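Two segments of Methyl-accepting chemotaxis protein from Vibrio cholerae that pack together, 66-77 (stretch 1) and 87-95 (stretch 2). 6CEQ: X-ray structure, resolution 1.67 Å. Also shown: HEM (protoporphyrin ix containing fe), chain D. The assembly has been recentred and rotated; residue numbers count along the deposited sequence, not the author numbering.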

# COMPACT_ATOMS: atom_id res chain seq x y z
N ILE A 66 5.12 -11.85 2.89
CA ILE A 66 5.97 -10.96 2.10
C ILE A 66 6.61 -9.91 3.00
O ILE A 66 7.83 -9.69 2.94
CB ILE A 66 5.16 -10.30 0.97
CG1 ILE A 66 4.70 -11.34 -0.06
CG2 ILE A 66 5.97 -9.21 0.28
CD1 ILE A 66 3.68 -10.82 -1.04
N ILE A 67 5.84 -9.30 3.92
CA ILE A 67 6.40 -8.19 4.69
C ILE A 67 7.11 -8.67 5.95
O ILE A 67 7.76 -7.86 6.63
CB ILE A 67 5.33 -7.15 5.06
CG1 ILE A 67 4.40 -7.68 6.16
CG2 ILE A 67 4.55 -6.73 3.83
CD1 ILE A 67 3.68 -6.58 6.94
N SER A 68 6.98 -9.95 6.29
CA SER A 68 7.70 -10.56 7.40
C SER A 68 9.09 -11.04 7.02
O SER A 68 9.88 -11.39 7.91
CB SER A 68 6.90 -11.73 7.99
OG SER A 68 5.65 -11.27 8.47
N ASN A 69 9.40 -11.13 5.72
CA ASN A 69 10.67 -11.67 5.23
C ASN A 69 11.39 -10.62 4.40
O ASN A 69 11.46 -10.72 3.16
CB ASN A 69 10.42 -12.95 4.43
CG ASN A 69 9.94 -14.10 5.31
OD1 ASN A 69 10.75 -14.90 5.79
ND2 ASN A 69 8.63 -14.19 5.54
N PRO A 70 12.02 -9.63 5.05
CA PRO A 70 12.67 -8.55 4.30
C PRO A 70 13.83 -9.02 3.45
O PRO A 70 14.23 -8.30 2.53
CB PRO A 70 13.16 -7.60 5.40
CG PRO A 70 13.20 -8.45 6.64
CD PRO A 70 12.08 -9.42 6.50
N GLU A 71 14.36 -10.22 3.72
CA GLU A 71 15.46 -10.73 2.90
C GLU A 71 14.99 -10.96 1.47
O GLU A 71 15.77 -10.80 0.52
CB GLU A 71 16.01 -12.02 3.51
N ARG A 72 13.73 -11.35 1.30
CA ARG A 72 13.15 -11.58 -0.02
C ARG A 72 12.57 -10.32 -0.64
O ARG A 72 12.04 -10.38 -1.76
CB ARG A 72 12.08 -12.68 0.03
CG ARG A 72 12.60 -14.00 0.59
CD ARG A 72 11.63 -15.15 0.37
NE ARG A 72 10.34 -15.02 1.03
CZ ARG A 72 9.94 -15.78 2.05
NH1 ARG A 72 10.75 -16.71 2.52
NH2 ARG A 72 8.74 -15.61 2.58
N LEU A 73 12.67 -9.19 0.03
CA LEU A 73 12.30 -7.92 -0.57
C LEU A 73 13.51 -7.38 -1.32
O LEU A 73 14.65 -7.74 -1.00
CB LEU A 73 11.83 -6.90 0.48
CG LEU A 73 10.58 -7.23 1.31
CD1 LEU A 73 10.24 -6.14 2.34
CD2 LEU A 73 9.42 -7.40 0.36
N PRO A 74 13.31 -6.54 -2.35
CA PRO A 74 12.06 -5.98 -2.87
C PRO A 74 11.13 -6.96 -3.58
O PRO A 74 11.56 -7.97 -4.15
CB PRO A 74 12.54 -4.90 -3.84
CG PRO A 74 13.87 -5.36 -4.29
CD PRO A 74 14.49 -6.08 -3.11
N PHE A 75 9.83 -6.67 -3.50
CA PHE A 75 8.77 -7.46 -4.11
C PHE A 75 8.02 -6.58 -5.11
O PHE A 75 7.71 -5.43 -4.81
CB PHE A 75 7.81 -8.01 -3.04
CG PHE A 75 6.66 -8.79 -3.60
CD1 PHE A 75 6.74 -10.17 -3.74
CD2 PHE A 75 5.48 -8.15 -3.97
CE1 PHE A 75 5.69 -10.89 -4.25
CE2 PHE A 75 4.41 -8.87 -4.47
CZ PHE A 75 4.51 -10.24 -4.61
N THR A 76 7.73 -7.12 -6.30
CA THR A 76 6.97 -6.38 -7.30
C THR A 76 5.83 -7.23 -7.83
O THR A 76 5.94 -8.46 -7.92
CB THR A 76 7.82 -5.93 -8.48
OG1 THR A 76 8.26 -7.08 -9.22
CG2 THR A 76 9.04 -5.15 -7.99
N SER A 77 4.74 -6.57 -8.19
CA SER A 77 3.57 -7.28 -8.71
C SER A 77 2.62 -6.27 -9.33
O SER A 77 2.69 -5.07 -9.08
CB SER A 77 2.87 -8.05 -7.59
OG SER A 77 1.95 -8.99 -8.11
CHA HEM D . -1.78 -6.38 -2.85
CHB HEM D . 1.05 -5.12 0.88
CHC HEM D . -2.04 -1.43 1.71
CHD HEM D . -5.40 -3.96 -0.69
C1A HEM D . -0.70 -6.25 -2.01
C2A HEM D . 0.57 -6.83 -2.22
C3A HEM D . 1.37 -6.49 -1.18
C4A HEM D . 0.60 -5.69 -0.30
CMA HEM D . 2.81 -6.89 -0.99
CAA HEM D . 0.96 -7.68 -3.40
CBA HEM D . 0.38 -9.09 -3.23
CGA HEM D . 0.64 -9.89 -4.48
O1A HEM D . 0.69 -9.32 -5.59
O2A HEM D . 0.79 -11.13 -4.40
C1B HEM D . 0.46 -3.95 1.37
C2B HEM D . 1.11 -3.10 2.31
C3B HEM D . 0.27 -2.06 2.56
C4B HEM D . -0.94 -2.29 1.73
CMB HEM D . 2.47 -3.32 2.92
CAB HEM D . 0.51 -0.93 3.47
CBB HEM D . 1.70 -0.33 3.49
C1C HEM D . -3.26 -1.79 1.15
C2C HEM D . -4.45 -1.06 1.21
C3C HEM D . -5.41 -1.79 0.52
C4C HEM D . -4.79 -2.97 0.04
CMC HEM D . -4.65 0.27 1.90
CAC HEM D . -6.82 -1.40 0.33
CBC HEM D . -7.14 -0.14 0.06
C1D HEM D . -4.64 -4.78 -1.53
C2D HEM D . -5.25 -5.53 -2.64
C3D HEM D . -4.25 -6.20 -3.24
C4D HEM D . -3.02 -5.86 -2.50
CMD HEM D . -6.71 -5.55 -3.03
CAD HEM D . -4.36 -7.12 -4.43
CBD HEM D . -5.29 -8.28 -4.09
CGD HEM D . -4.78 -9.01 -2.88
O1D HEM D . -5.44 -9.00 -1.82
O2D HEM D . -3.69 -9.62 -2.93
NA HEM D . -0.65 -5.55 -0.82
NB HEM D . -0.74 -3.43 1.05
NC HEM D . -3.48 -2.94 0.44
ND HEM D . -3.32 -5.02 -1.50
FE HEM D . -2.09 -4.30 -0.30
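Stretch 2 (87-95) NLTCIAMRD

Antiparallel strands satisfy their backbone polar groups in alternation, and this pair of segments shows the rule at short range. Stretch 2 is extended from Asn 87 to Arg 94 and runs against the strand Phe 75 to Ser 77 at 171°, almost exactly antiparallel, with the axes approaching to 4.7 Å. Phe 75 faces Cys 90 as a hydrogen-bonded pair: Phe 75 N donates to Cys 90 O at 2.9 Å, and Cys 90 N donates to Phe 75 O at 2.8 Å. Two residues on, the pattern repeats, with Leu 88 N reaching Ser 77 O at 2.6 Å and Ser 77 N reaching Leu 88 O at 3.1 Å.

Between them lies the non-hydrogen-bonded pair Thr 76 and Thr 89, whose amides and carbonyls make no bonds across this interface. Here the alpha carbons approach acceptors that are already engaged: Thr 76 CA lies 3.2 Å from Leu 88 O, and Thr 89 CA 3.5 Å from Phe 75 O. Pro 74, which follows a cis peptide bond and has no amide hydrogen to donate, extends the theme through its CA, 3.2 Å from Cys 90 O.

Alternation also sorts the side chains. Phe 75, Ser 77, Leu 88 and Cys 90 share the face that meets the heme, where Leu 88 CD1 comes within 3.5 Å of HEM C2A and Ser 77 OG lies 2.8 Å from the propionate oxygen HEM O1A. Leu 88 CD2 sits at the edge of the Phe 75 ring, 3.9 Å from Phe 75 CD2.

Before the strand, stretch 1 turns through a 3-10 segment, in which Leu 73 N bonds to Pro 70 O at 3.1 Å. Contact with stretch 2 then becomes apolar: Leu 73 CD1 packs 4.0 Å from Ala 92 CB, and Leu 73 CD2 4.1 Å from Cys 90 SG.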

# COMPACT_ATOMS: atom_id res chain seq x y z
N ASN A 87 0.85 -1.06 -10.64
CA ASN A 87 2.12 -1.77 -10.54
C ASN A 87 2.69 -1.50 -9.16
O ASN A 87 2.94 -0.35 -8.80
CB ASN A 87 3.10 -1.36 -11.63
CG ASN A 87 4.32 -2.27 -11.70
OD1 ASN A 87 4.41 -3.26 -10.97
ND2 ASN A 87 5.26 -1.93 -12.57
N LEU A 88 2.86 -2.56 -8.37
CA LEU A 88 3.22 -2.45 -6.97
C LEU A 88 4.70 -2.73 -6.75
O LEU A 88 5.25 -3.69 -7.31
CB LEU A 88 2.39 -3.43 -6.12
CG LEU A 88 2.73 -3.59 -4.64
CD1 LEU A 88 1.45 -3.88 -3.87
CD2 LEU A 88 3.74 -4.72 -4.39
N THR A 89 5.33 -1.92 -5.90
CA THR A 89 6.68 -2.18 -5.43
C THR A 89 6.69 -2.12 -3.92
O THR A 89 6.20 -1.15 -3.34
CB THR A 89 7.67 -1.16 -5.99
OG1 THR A 89 7.55 -1.12 -7.41
CG2 THR A 89 9.09 -1.56 -5.61
N CYS A 90 7.24 -3.16 -3.28
CA CYS A 90 7.36 -3.21 -1.83
C CYS A 90 8.84 -3.33 -1.47
O CYS A 90 9.52 -4.25 -1.92
CB CYS A 90 6.58 -4.41 -1.27
SG CYS A 90 6.52 -4.47 0.52
N ILE A 91 9.33 -2.39 -0.66
CA ILE A 91 10.73 -2.36 -0.26
C ILE A 91 10.82 -2.35 1.26
O ILE A 91 9.87 -1.98 1.96
CB ILE A 91 11.48 -1.14 -0.85
CG1 ILE A 91 10.85 0.17 -0.36
CG2 ILE A 91 11.48 -1.19 -2.36
CD1 ILE A 91 11.63 0.86 0.75
N ALA A 92 11.97 -2.77 1.77
CA ALA A 92 12.20 -2.81 3.21
C ALA A 92 12.64 -1.44 3.70
O ALA A 92 13.60 -0.86 3.17
CB ALA A 92 13.25 -3.87 3.56
N MET A 93 11.96 -0.93 4.72
CA MET A 93 12.41 0.27 5.42
C MET A 93 13.30 -0.15 6.57
O MET A 93 13.02 -1.14 7.25
CB MET A 93 11.25 1.09 5.95
CG MET A 93 10.32 1.61 4.90
SD MET A 93 9.15 2.75 5.65
CE MET A 93 8.52 1.77 7.01
N ARG A 94 14.38 0.59 6.79
CA ARG A 94 15.30 0.26 7.87
C ARG A 94 15.60 1.48 8.72
O ARG A 94 15.54 2.62 8.25
CB ARG A 94 16.60 -0.34 7.32
CG ARG A 94 16.33 -1.57 6.48
CD ARG A 94 17.59 -2.20 5.98
NE ARG A 94 17.29 -3.46 5.30
CZ ARG A 94 17.12 -4.62 5.91
NH1 ARG A 94 17.23 -4.71 7.24
NH2 ARG A 94 16.84 -5.70 5.20
N ASP A 95 15.93 1.25 10.00
CA ASP A 95 16.32 2.36 10.85
C ASP A 95 17.79 2.70 10.62
O ASP A 95 18.47 2.10 9.79
CB ASP A 95 16.01 2.06 12.32
CG ASP A 95 16.83 0.90 12.90
OD1 ASP A 95 17.84 0.47 12.29
OD2 ASP A 95 16.45 0.43 13.99
O HOH W 1 -1.37 -2.45 -1.90